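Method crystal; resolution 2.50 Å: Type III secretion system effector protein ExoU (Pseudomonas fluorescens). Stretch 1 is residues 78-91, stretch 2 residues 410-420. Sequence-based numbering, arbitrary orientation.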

# COMPACT_ATOMS: atom_id res chain seq x y z
N GLY A 78 25.09 22.06 -6.82
CA GLY A 78 25.21 20.67 -7.13
C GLY A 78 26.17 20.37 -8.26
O GLY A 78 26.53 19.22 -8.47
N ILE A 79 26.61 21.39 -8.97
CA ILE A 79 27.45 21.18 -10.11
C ILE A 79 28.78 20.74 -9.62
O ILE A 79 29.54 20.19 -10.38
CB ILE A 79 27.54 22.47 -11.03
CG1 ILE A 79 28.45 22.24 -12.25
CG2 ILE A 79 28.08 23.68 -10.29
CD1 ILE A 79 27.92 21.13 -13.13
N ALA A 80 29.08 20.91 -8.35
CA ALA A 80 30.36 20.40 -7.79
C ALA A 80 30.35 18.88 -7.51
O ALA A 80 31.40 18.26 -7.40
CB ALA A 80 30.70 21.13 -6.50
N PHE A 81 29.19 18.29 -7.37
CA PHE A 81 29.15 16.90 -6.92
C PHE A 81 29.95 15.91 -7.78
O PHE A 81 30.46 14.91 -7.27
CB PHE A 81 27.69 16.40 -6.80
CG PHE A 81 26.93 16.94 -5.63
CD1 PHE A 81 27.51 17.00 -4.39
CD2 PHE A 81 25.58 17.26 -5.75
CE1 PHE A 81 26.79 17.46 -3.28
CE2 PHE A 81 24.84 17.67 -4.65
CZ PHE A 81 25.46 17.78 -3.42
N PRO A 82 30.01 16.14 -9.09
CA PRO A 82 30.73 15.17 -9.91
C PRO A 82 32.15 14.91 -9.44
O PRO A 82 32.58 13.75 -9.43
CB PRO A 82 30.71 15.81 -11.29
CG PRO A 82 29.38 16.47 -11.33
CD PRO A 82 29.24 17.07 -9.94
N GLY A 83 32.86 15.93 -9.00
CA GLY A 83 34.21 15.70 -8.46
C GLY A 83 34.19 14.82 -7.18
O GLY A 83 35.10 13.98 -6.94
N MET A 84 33.16 14.99 -6.37
CA MET A 84 33.03 14.18 -5.19
C MET A 84 32.90 12.69 -5.59
O MET A 84 33.52 11.80 -4.98
CB MET A 84 31.87 14.71 -4.35
CG MET A 84 31.56 13.93 -3.11
SD MET A 84 30.41 12.61 -3.44
CE MET A 84 29.01 13.62 -3.91
N VAL A 85 32.14 12.42 -6.64
CA VAL A 85 32.00 11.04 -7.08
C VAL A 85 33.29 10.50 -7.76
O VAL A 85 33.61 9.29 -7.65
CB VAL A 85 30.87 10.91 -8.09
CG1 VAL A 85 30.72 9.45 -8.54
CG2 VAL A 85 29.59 11.45 -7.48
N GLN A 86 34.00 11.37 -8.47
CA GLN A 86 35.25 10.98 -9.05
C GLN A 86 36.18 10.52 -7.94
O GLN A 86 36.73 9.42 -8.00
CB GLN A 86 35.87 12.13 -9.85
CG GLN A 86 35.08 12.50 -11.08
CD GLN A 86 35.27 13.95 -11.48
OE1 GLN A 86 36.31 14.56 -11.20
NE2 GLN A 86 34.29 14.50 -12.20
N ALA A 87 36.32 11.34 -6.91
CA ALA A 87 37.15 11.03 -5.72
C ALA A 87 36.76 9.72 -5.07
O ALA A 87 37.63 8.96 -4.71
CB ALA A 87 37.05 12.14 -4.70
N LEU A 88 35.47 9.44 -4.92
CA LEU A 88 35.08 8.15 -4.31
C LEU A 88 35.49 6.93 -5.14
O LEU A 88 36.03 5.97 -4.60
CB LEU A 88 33.59 8.10 -4.04
CG LEU A 88 33.14 8.94 -2.86
CD1 LEU A 88 31.63 9.03 -2.87
CD2 LEU A 88 33.62 8.34 -1.55
N GLU A 89 35.25 7.01 -6.44
CA GLU A 89 35.48 5.89 -7.34
C GLU A 89 36.97 5.65 -7.52
O GLU A 89 37.46 4.54 -7.36
CB GLU A 89 34.81 6.18 -8.68
CG GLU A 89 34.36 4.96 -9.45
CD GLU A 89 33.74 5.35 -10.78
OE1 GLU A 89 34.49 5.85 -11.66
OE2 GLU A 89 32.52 5.15 -10.95
N GLU A 90 37.69 6.73 -7.84
CA GLU A 90 39.15 6.69 -8.01
C GLU A 90 39.90 6.15 -6.77
O GLU A 90 41.04 5.75 -6.85
CB GLU A 90 39.63 8.08 -8.42
CG GLU A 90 40.92 8.56 -7.80
CD GLU A 90 41.06 10.07 -7.99
OE1 GLU A 90 40.64 10.56 -9.08
OE2 GLU A 90 41.55 10.76 -7.03
N ALA A 91 39.24 6.15 -5.62
CA ALA A 91 39.80 5.57 -4.41
C ALA A 91 39.15 4.21 -4.08
O ALA A 91 39.31 3.71 -2.98
CB ALA A 91 39.60 6.53 -3.26
N GLN A 410 34.61 26.30 -16.21
CA GLN A 410 34.31 26.69 -14.82
C GLN A 410 33.75 25.50 -14.02
O GLN A 410 34.14 25.29 -12.88
CB GLN A 410 33.35 27.86 -14.78
CG GLN A 410 34.05 29.16 -15.07
CD GLN A 410 33.10 30.35 -15.24
OE1 GLN A 410 32.08 30.27 -15.94
NE2 GLN A 410 33.46 31.46 -14.62
N LYS A 411 32.86 24.74 -14.65
CA LYS A 411 32.32 23.52 -14.09
C LYS A 411 33.44 22.48 -13.85
O LYS A 411 33.49 21.83 -12.81
CB LYS A 411 31.25 22.92 -15.01
CG LYS A 411 30.04 23.83 -15.23
CD LYS A 411 28.92 23.15 -16.01
CE LYS A 411 27.85 24.16 -16.40
NZ LYS A 411 26.78 23.51 -17.22
N GLN A 412 34.30 22.35 -14.84
CA GLN A 412 35.43 21.42 -14.82
C GLN A 412 36.35 21.81 -13.68
O GLN A 412 36.90 20.96 -13.00
CB GLN A 412 36.15 21.51 -16.21
CG GLN A 412 36.85 20.24 -16.73
CD GLN A 412 37.05 20.25 -18.29
OE1 GLN A 412 36.11 20.55 -19.07
NE2 GLN A 412 38.27 19.89 -18.74
N HIS A 413 36.50 23.10 -13.44
CA HIS A 413 37.38 23.56 -12.37
C HIS A 413 36.80 23.29 -10.94
O HIS A 413 37.51 22.82 -10.03
CB HIS A 413 37.70 25.05 -12.50
CG HIS A 413 38.58 25.53 -11.38
ND1 HIS A 413 39.94 25.29 -11.35
CD2 HIS A 413 38.28 26.13 -10.19
CE1 HIS A 413 40.45 25.75 -10.22
NE2 HIS A 413 39.46 26.26 -9.50
N LEU A 414 35.52 23.62 -10.77
CA LEU A 414 34.86 23.47 -9.50
C LEU A 414 34.83 21.99 -9.15
O LEU A 414 35.14 21.59 -8.02
CB LEU A 414 33.47 24.05 -9.57
CG LEU A 414 32.93 24.41 -8.21
CD1 LEU A 414 33.66 25.64 -7.69
CD2 LEU A 414 31.43 24.66 -8.27
N GLN A 415 34.53 21.19 -10.16
CA GLN A 415 34.51 19.75 -9.99
C GLN A 415 35.88 19.23 -9.57
O GLN A 415 35.98 18.35 -8.72
CB GLN A 415 34.04 19.08 -11.26
CG GLN A 415 32.56 19.36 -11.52
CD GLN A 415 32.10 18.94 -12.88
OE1 GLN A 415 32.87 18.40 -13.66
NE2 GLN A 415 30.82 19.14 -13.16
N ALA A 416 36.93 19.78 -10.14
CA ALA A 416 38.28 19.36 -9.74
C ALA A 416 38.65 19.84 -8.30
O ALA A 416 39.44 19.23 -7.66
CB ALA A 416 39.32 19.82 -10.77
N GLN A 417 38.08 20.95 -7.84
CA GLN A 417 38.30 21.42 -6.48
C GLN A 417 37.64 20.47 -5.47
O GLN A 417 38.20 20.15 -4.42
CB GLN A 417 37.67 22.78 -6.30
CG GLN A 417 38.38 23.87 -7.06
CD GLN A 417 39.43 24.52 -6.22
OE1 GLN A 417 40.63 24.31 -6.42
NE2 GLN A 417 38.98 25.31 -5.24
N ALA A 418 36.42 20.07 -5.80
CA ALA A 418 35.70 19.13 -5.01
C ALA A 418 36.44 17.80 -4.92
O ALA A 418 36.58 17.20 -3.83
CB ALA A 418 34.32 18.92 -5.61
N ARG A 419 36.94 17.35 -6.07
CA ARG A 419 37.64 16.07 -6.17
C ARG A 419 38.81 16.07 -5.22
O ARG A 419 39.01 15.10 -4.44
CB ARG A 419 38.12 15.84 -7.59
CG ARG A 419 38.87 14.55 -7.83
CD ARG A 419 39.45 14.51 -9.24
NE ARG A 419 39.94 13.19 -9.61
CZ ARG A 419 39.92 12.70 -10.85
NH1 ARG A 419 39.41 13.40 -11.87
NH2 ARG A 419 40.38 11.47 -11.08
N GLN A 420 39.58 17.15 -5.25
CA GLN A 420 40.71 17.26 -4.37
C GLN A 420 40.33 17.28 -2.89
O GLN A 420 40.99 16.63 -2.10
CB GLN A 420 41.48 18.52 -4.68
CG GLN A 420 42.26 18.45 -5.95
CD GLN A 420 43.05 19.70 -6.17
OE1 GLN A 420 42.78 20.76 -5.55
NE2 GLN A 420 44.03 19.61 -7.07
O HOH W 1 38.21 16.47 -11.51
O HOH W 2 35.00 17.12 -13.93

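Stretch 1 passes from a 3-10 segment into a helix that crosses helix 410-420 at -42°; the two helices run in broadly the same direction, 42° apart. The axes come within 6.7 Å, a close approach, and the contact buries 621 Å² in all.

Ile-79 opens the contact. Its CB points toward the partner helix, Ile-79 CD1 lies 3.7 Å from Lys-411 CD, and Ile-79 CG2 4.0 Å from Leu-414 CD2, so the aliphatic part of the lysine serves as apolar surface. The carbonyl O of Ile-79 accepts a hydrogen bond from Gln-415 NE2 (3.2 Å, N-H...O angle 155°). Ala-80 extends the apolar patch: its CB is 4.0 Å from CD2 of Leu-414 and 4.3 Å from CB of Ala-418. Pro-82 adds a ring contact, CG to NE2 of Gln-415 at 3.5 Å.

Gly-83 marks the tightest backbone approach, its CA 4.1 Å from the CA of Arg-419. Two CA-H...O contacts cross here in opposite senses: Gly-83 CA to Gln-415 O at 3.2 Å (angle at H 154°), and Arg-419 CA to Gly-83 O at 3.4 Å (138°). An ideal CB on Gly-83 would fall 1.8 Å from Gln-415 O, so this spacing depends on the absent side chain.

Beyond it, the side chain of Arg-419 sits as a knob among Gly-83, Gln-86, Ala-87 and Glu-90. Gln-86 CB covers one face of the guanidinium. Water 2 links the two glutamines, donating to Gln-415 OE1 (2.5 Å) and accepting from Gln-86 NE2 (3.2 Å). Ala-87 CB packs 3.6 Å from Arg-419 O.

Glu-90 closes the contact with a salt bridge to Arg-419, its OE1 near the guanidinium plane. The modelled 2.2 Å from Glu-90 OE1 to Arg-419 NH2 is a clash, so the pairing's detailed geometry is uncertain.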